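Local coordinates for protein endo-b-1,4-glucanase (Nasutitermes takasagoensis, PDB 1KSC) that probably hydrolyses internal beta-1,4-glucosidic linkages in cellulose, lichenin and cereal beta-D-glucans, and carries a bound calcium ion, at residues 211-216 with 254-259; 358-363 with 385-390. All coordinates share one frame; numbering follows the deposited sequence.

Interaction 1 (211-216 with 254-259); sequences YRDELV and DSKVSG. With CA (calcium ion), chain B.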
loop_
_atom_site.group_PDB
_atom_site.type_symbol
_atom_site.label_atom_id
_atom_site.label_comp_id
_atom_site.label_asym_id
_atom_site.label_seq_id
_atom_site.Cartn_x
_atom_site.Cartn_y
_atom_site.Cartn_z
ATOM N N TYR A 211 5.921 -14.579 8.331
ATOM C CA TYR A 211 4.821 -14.821 7.397
ATOM C C TYR A 211 3.549 -15.289 8.093
ATOM O O TYR A 211 2.486 -15.352 7.484
ATOM C CB TYR A 211 5.231 -15.862 6.345
ATOM C CG TYR A 211 5.600 -17.220 6.913
ATOM C CD1 TYR A 211 4.629 -18.066 7.458
ATOM C CD2 TYR A 211 6.925 -17.654 6.921
ATOM C CE1 TYR A 211 4.971 -19.309 7.998
ATOM C CE2 TYR A 211 7.277 -18.891 7.456
ATOM C CZ TYR A 211 6.298 -19.711 7.993
ATOM O OH TYR A 211 6.651 -20.927 8.533
ATOM N N ARG A 212 3.652 -15.610 9.376
ATOM C CA ARG A 212 2.496 -16.103 10.113
ATOM C C ARG A 212 1.305 -15.154 10.156
ATOM O O ARG A 212 0.158 -15.592 10.042
ATOM C CB ARG A 212 2.920 -16.500 11.528
ATOM C CG ARG A 212 3.774 -17.756 11.548
ATOM C CD ARG A 212 4.227 -18.091 12.954
ATOM N NE ARG A 212 5.142 -17.083 13.473
ATOM C CZ ARG A 212 5.536 -17.016 14.741
ATOM N NH1 ARG A 212 5.088 -17.900 15.623
ATOM N NH2 ARG A 212 6.376 -16.066 15.128
ATOM N N ASP A 213 1.560 -13.858 10.306
ATOM C CA ASP A 213 0.460 -12.904 10.350
ATOM C C ASP A 213 -0.271 -12.820 9.011
ATOM O O ASP A 213 -1.487 -12.638 8.982
ATOM C CB ASP A 213 0.953 -11.515 10.801
ATOM C CG ASP A 213 2.193 -11.052 10.062
ATOM O OD1 ASP A 213 3.177 -11.818 9.986
ATOM O OD2 ASP A 213 2.195 -9.902 9.573
ATOM N N GLU A 214 0.458 -12.962 7.904
ATOM C CA GLU A 214 -0.174 -12.919 6.585
ATOM C C GLU A 214 -1.109 -14.106 6.380
ATOM O O GLU A 214 -2.117 -13.996 5.681
ATOM C CB GLU A 214 0.867 -12.918 5.458
ATOM C CG GLU A 214 1.523 -11.566 5.167
ATOM C CD GLU A 214 2.532 -11.158 6.223
ATOM O OE1 GLU A 214 3.042 -12.050 6.931
ATOM O OE2 GLU A 214 2.834 -9.950 6.334
ATOM N N LEU A 215 -0.774 -15.249 6.971
ATOM C CA LEU A 215 -1.630 -16.424 6.821
ATOM C C LEU A 215 -2.981 -16.179 7.486
ATOM O O LEU A 215 -4.026 -16.526 6.934
ATOM C CB LEU A 215 -0.957 -17.668 7.416
ATOM C CG LEU A 215 0.244 -18.233 6.640
ATOM C CD1 LEU A 215 0.841 -19.406 7.401
ATOM C CD2 LEU A 215 -0.193 -18.673 5.245
ATOM N N VAL A 216 -2.964 -15.568 8.667
ATOM C CA VAL A 216 -4.208 -15.276 9.373
ATOM C C VAL A 216 -4.968 -14.182 8.617
ATOM O O VAL A 216 -6.186 -14.253 8.457
ATOM C CB VAL A 216 -3.933 -14.795 10.815
ATOM C CG1 VAL A 216 -5.241 -14.619 11.557
ATOM C CG2 VAL A 216 -3.033 -15.797 11.541
ATOM N N ASP A 254 4.835 -4.955 6.238
ATOM C CA ASP A 254 5.518 -6.079 6.871
ATOM C C ASP A 254 4.673 -6.782 7.935
ATOM O O ASP A 254 4.671 -8.014 8.020
ATOM C CB ASP A 254 6.823 -5.578 7.502
ATOM C CG ASP A 254 7.788 -6.696 7.838
ATOM O OD1 ASP A 254 8.785 -6.416 8.540
ATOM O OD2 ASP A 254 7.572 -7.844 7.399
ATOM N N SER A 255 3.957 -6.003 8.739
ATOM C CA SER A 255 3.133 -6.558 9.810
ATOM C C SER A 255 1.644 -6.277 9.629
ATOM O O SER A 255 1.236 -5.133 9.422
ATOM C CB SER A 255 3.593 -6.000 11.157
ATOM O OG SER A 255 2.785 -6.494 12.210
ATOM N N LYS A 256 0.835 -7.327 9.726
ATOM C CA LYS A 256 -0.608 -7.191 9.559
ATOM C C LYS A 256 -1.343 -7.335 10.891
ATOM O O LYS A 256 -2.570 -7.272 10.939
ATOM C CB LYS A 256 -1.111 -8.257 8.581
ATOM C CG LYS A 256 -0.239 -8.406 7.334
ATOM C CD LYS A 256 -0.258 -7.138 6.489
ATOM C CE LYS A 256 1.111 -6.825 5.906
ATOM N NZ LYS A 256 1.646 -7.903 5.030
ATOM N N VAL A 257 -0.586 -7.509 11.969
ATOM C CA VAL A 257 -1.156 -7.704 13.303
ATOM C C VAL A 257 -2.422 -6.916 13.640
ATOM O O VAL A 257 -3.483 -7.501 13.869
ATOM C CB VAL A 257 -0.097 -7.426 14.396
ATOM C CG1 VAL A 257 -0.713 -7.581 15.774
ATOM C CG2 VAL A 257 1.072 -8.384 14.232
ATOM N N SER A 258 -2.323 -5.592 13.680
ATOM C CA SER A 258 -3.487 -4.784 14.023
ATOM C C SER A 258 -4.616 -4.879 13.007
ATOM O O SER A 258 -5.784 -4.726 13.358
ATOM C CB SER A 258 -3.075 -3.327 14.220
ATOM O OG SER A 258 -2.229 -3.206 15.352
ATOM N N GLY A 259 -4.267 -5.125 11.749
ATOM C CA GLY A 259 -5.289 -5.259 10.726
ATOM C C GLY A 259 -6.058 -6.542 10.982
ATOM O O GLY A 259 -7.287 -6.573 10.939
HETATM CA CA CA B . 4.329 -10.403 8.212
HETATM O O HOH W 1 6.234 -10.002 6.752
HETATM O O HOH W 2 5.639 -9.614 10.126
#

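Interaction 2 (358-363 with 385-390); sequences PHHRSS and HVLSGA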
loop_
_atom_site.group_PDB
_atom_site.type_symbol
_atom_site.label_atom_id
_atom_site.label_comp_id
_atom_site.label_asym_id
_atom_site.label_seq_id
_atom_site.Cartn_x
_atom_site.Cartn_y
_atom_site.Cartn_z
ATOM N N PRO A 358 10.571 15.304 -4.407
ATOM C CA PRO A 358 10.491 13.919 -3.930
ATOM C C PRO A 358 11.530 13.035 -4.623
ATOM O O PRO A 358 11.874 13.271 -5.779
ATOM C CB PRO A 358 9.055 13.517 -4.275
ATOM C CG PRO A 358 8.753 14.349 -5.492
ATOM C CD PRO A 358 9.335 15.695 -5.108
ATOM N N HIS A 359 12.046 12.039 -3.906
ATOM C CA HIS A 359 13.036 11.104 -4.450
ATOM C C HIS A 359 12.250 10.207 -5.401
ATOM O O HIS A 359 11.913 9.064 -5.077
ATOM C CB HIS A 359 13.637 10.272 -3.316
ATOM C CG HIS A 359 14.761 9.387 -3.747
ATOM N ND1 HIS A 359 16.045 9.851 -3.932
ATOM C CD2 HIS A 359 14.790 8.067 -4.045
ATOM C CE1 HIS A 359 16.817 8.854 -4.325
ATOM N NE2 HIS A 359 16.080 7.761 -4.402
ATOM N N HIS A 360 11.991 10.733 -6.591
ATOM C CA HIS A 360 11.151 10.056 -7.564
ATOM C C HIS A 360 11.646 10.372 -8.981
ATOM O O HIS A 360 11.672 11.532 -9.397
ATOM C CB HIS A 360 9.728 10.570 -7.315
ATOM C CG HIS A 360 8.661 9.856 -8.075
ATOM N ND1 HIS A 360 8.162 10.323 -9.273
ATOM C CD2 HIS A 360 7.952 8.741 -7.778
ATOM C CE1 HIS A 360 7.189 9.527 -9.678
ATOM N NE2 HIS A 360 7.042 8.559 -8.789
ATOM N N ARG A 361 12.030 9.333 -9.715
ATOM C CA ARG A 361 12.565 9.495 -11.061
ATOM C C ARG A 361 11.630 10.040 -12.133
ATOM O O ARG A 361 11.929 11.059 -12.754
ATOM C CB ARG A 361 13.149 8.168 -11.551
ATOM C CG ARG A 361 14.371 7.718 -10.771
ATOM C CD ARG A 361 14.719 6.273 -11.083
ATOM N NE ARG A 361 15.944 5.847 -10.415
ATOM C CZ ARG A 361 16.057 5.638 -9.107
ATOM N NH1 ARG A 361 15.014 5.812 -8.306
ATOM N NH2 ARG A 361 17.223 5.251 -8.597
ATOM N N SER A 362 10.495 9.386 -12.353
ATOM C CA SER A 362 9.614 9.830 -13.427
ATOM C C SER A 362 9.125 11.267 -13.314
ATOM O O SER A 362 9.013 11.967 -14.320
ATOM C CB SER A 362 8.431 8.863 -13.604
ATOM O OG SER A 362 7.496 8.933 -12.546
ATOM N N SER A 363 8.849 11.721 -12.100
ATOM C CA SER A 363 8.382 13.085 -11.917
ATOM C C SER A 363 9.503 14.119 -12.065
ATOM O O SER A 363 9.242 15.296 -12.305
ATOM C CB SER A 363 7.730 13.229 -10.543
ATOM O OG SER A 363 7.175 14.517 -10.397
ATOM N N HIS A 385 7.879 17.698 -12.869
ATOM C CA HIS A 385 6.449 17.423 -12.734
ATOM C C HIS A 385 6.049 17.374 -11.264
ATOM O O HIS A 385 6.744 16.775 -10.444
ATOM C CB HIS A 385 6.086 16.068 -13.350
ATOM C CG HIS A 385 6.459 15.927 -14.792
ATOM N ND1 HIS A 385 5.815 16.612 -15.800
ATOM C CD2 HIS A 385 7.398 15.160 -15.395
ATOM C CE1 HIS A 385 6.340 16.272 -16.963
ATOM N NE2 HIS A 385 7.302 15.391 -16.746
ATOM N N VAL A 386 4.934 18.008 -10.929
ATOM C CA VAL A 386 4.438 17.968 -9.561
ATOM C C VAL A 386 3.833 16.575 -9.358
ATOM O O VAL A 386 2.979 16.146 -10.134
ATOM C CB VAL A 386 3.351 19.045 -9.331
ATOM C CG1 VAL A 386 2.662 18.823 -7.994
ATOM C CG2 VAL A 386 3.985 20.430 -9.377
ATOM N N LEU A 387 4.290 15.866 -8.328
ATOM C CA LEU A 387 3.799 14.518 -8.039
ATOM C C LEU A 387 2.579 14.607 -7.124
ATOM O O LEU A 387 2.613 14.191 -5.962
ATOM C CB LEU A 387 4.911 13.698 -7.376
ATOM C CG LEU A 387 4.664 12.196 -7.190
ATOM C CD1 LEU A 387 4.360 11.539 -8.531
ATOM C CD2 LEU A 387 5.901 11.563 -6.561
ATOM N N SER A 388 1.494 15.146 -7.672
ATOM C CA SER A 388 0.263 15.340 -6.921
ATOM C C SER A 388 -0.171 14.143 -6.096
ATOM O O SER A 388 -0.292 13.034 -6.616
ATOM C CB SER A 388 -0.874 15.718 -7.877
ATOM O OG SER A 388 -0.513 16.848 -8.656
ATOM N N GLY A 389 -0.390 14.382 -4.803
ATOM C CA GLY A 389 -0.870 13.338 -3.910
ATOM C C GLY A 389 0.113 12.462 -3.154
ATOM O O GLY A 389 -0.299 11.745 -2.248
ATOM N N ALA A 390 1.394 12.517 -3.504
ATOM C CA ALA A 390 2.397 11.679 -2.850
ATOM C C ALA A 390 2.755 12.102 -1.430
ATOM O O ALA A 390 3.149 13.244 -1.183
ATOM C CB ALA A 390 3.660 11.625 -3.703
#

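Interaction 1 (211-216 with 254-259)
Asp213 and Glu214 meet Asp254 and Lys256 through a shared calcium ion, in a buried contact between the N-terminal turn of helix 212-226 and the loop that leads into helix 257-268. Both belong to the (alpha/alpha)6 barrel of glycosyl hydrolase family 9. Asp213 and Glu214 each grip the metal with both carboxylate oxygens. Asp213 OD1 lies 2.5 Å from the calcium, and OD2 binds it almost as closely. The CG of Asp213 is tucked between the backbone N and the carbonyl carbon (chi1 48°). Glu214 reaches the ion by bending its chain at chi2 (74°), and its OE2 lies 2.4 Å from the calcium. From the other segment comes a backbone ligand, Asp254 O, also 2.4 Å from the metal. Two waters and the main-chain oxygen of Asp210 bring the ligand atoms to eight.

Lys256 ties both carboxylates to the second segment. Its backbone N donates over 2.9 Å, with an N-H...O angle of 158°, to Asp213 OD2, which accepts on its anti lone pair, away from OD1. Its curled side chain crosses that of Glu214 at about a right angle and sets NZ 2.7 Å from Glu214 OE2 in a salt bridge, again on the anti lone pair of the oxygen. The ammonium also pairs with Glu154 of helix 149-165 and bonds to Trp253 O, so it probably offsets part of the negative charge gathered here. A methionine in its place would probably leave Glu154 and the OE2 of Glu214 without this positive partner, and Trp253 O without its donor.

The carboxylate of Asp254 does not bind the metal; its OD2 accepts from Ala209 N and still serves the site at second hand, for water 1, a calcium ligand, donates to Asp254 OD2 over 2.6 Å.

Interaction 2 (358-363 with 385-390)
Leu387 drops its side chain onto the ring of His360, and its path from the backbone outward shows how the two loops fit. CB passes the side chain of Ser363, whose OG is doubtful as modelled because it sits too close to His385 O. CG points opposite the backbone N (chi1 -171°), which carries the two methyls in toward the imidazole. CD1 settles toward one corner of the ring, 3.7 Å from His360 CE1. CD2 lies over the middle of the face, 3.6 Å from the centroid and only 10° off the ring normal, a well-centred CH-pi contact. The same CD2 also meets Pro358 CG at 4.1 Å, while helix 5-18 packs against the leucine through Phe15 and Ala18.

The ring beneath those methyls is fixed by both nitrogens. His360 is the N-cap of the short, weakly bonded helix at 361-364: its ND1 accepts from Ser363 N at 3.2 Å, the donor standing 20° out of the ring plane, and its NE2 is hydrogen-bonded to Gln19 OE1. These loops lie by the predicted catalytic residues of the family 9 barrel, with the side chain of Pro358 about 5 Å from that of Asp403. Leu387 also opens a type II beta turn that ends at Ala390, with Gly389 in its third position.

At the other end of the contact, His385 N donates to Ser363 O over 2.8 Å. The imidazole of His385 stacks on Trp32 and brings its CD2 edge to 3.7 Å from Ser362 O.

Overall arrangement
Interaction 1 closes before interaction 2 opens along the chain, and the two lie on opposite sides of its centre, their centres about 30 Å apart and their nearest atoms about 19 Å apart. Both fall within the one family 9 range, but they use different parts of it. Residues 211-216 and 254-259 join the starts of helices 212-226 and 257-268 around a metal. Residues 358-363 and 385-390 instead pair the short helix 361-364 with the long loop before helix 415-430, next to the predicted active site. The calcium site and the contact beside the predicted active site thus lie in separate regions of the one barrel, with no direct touch between them.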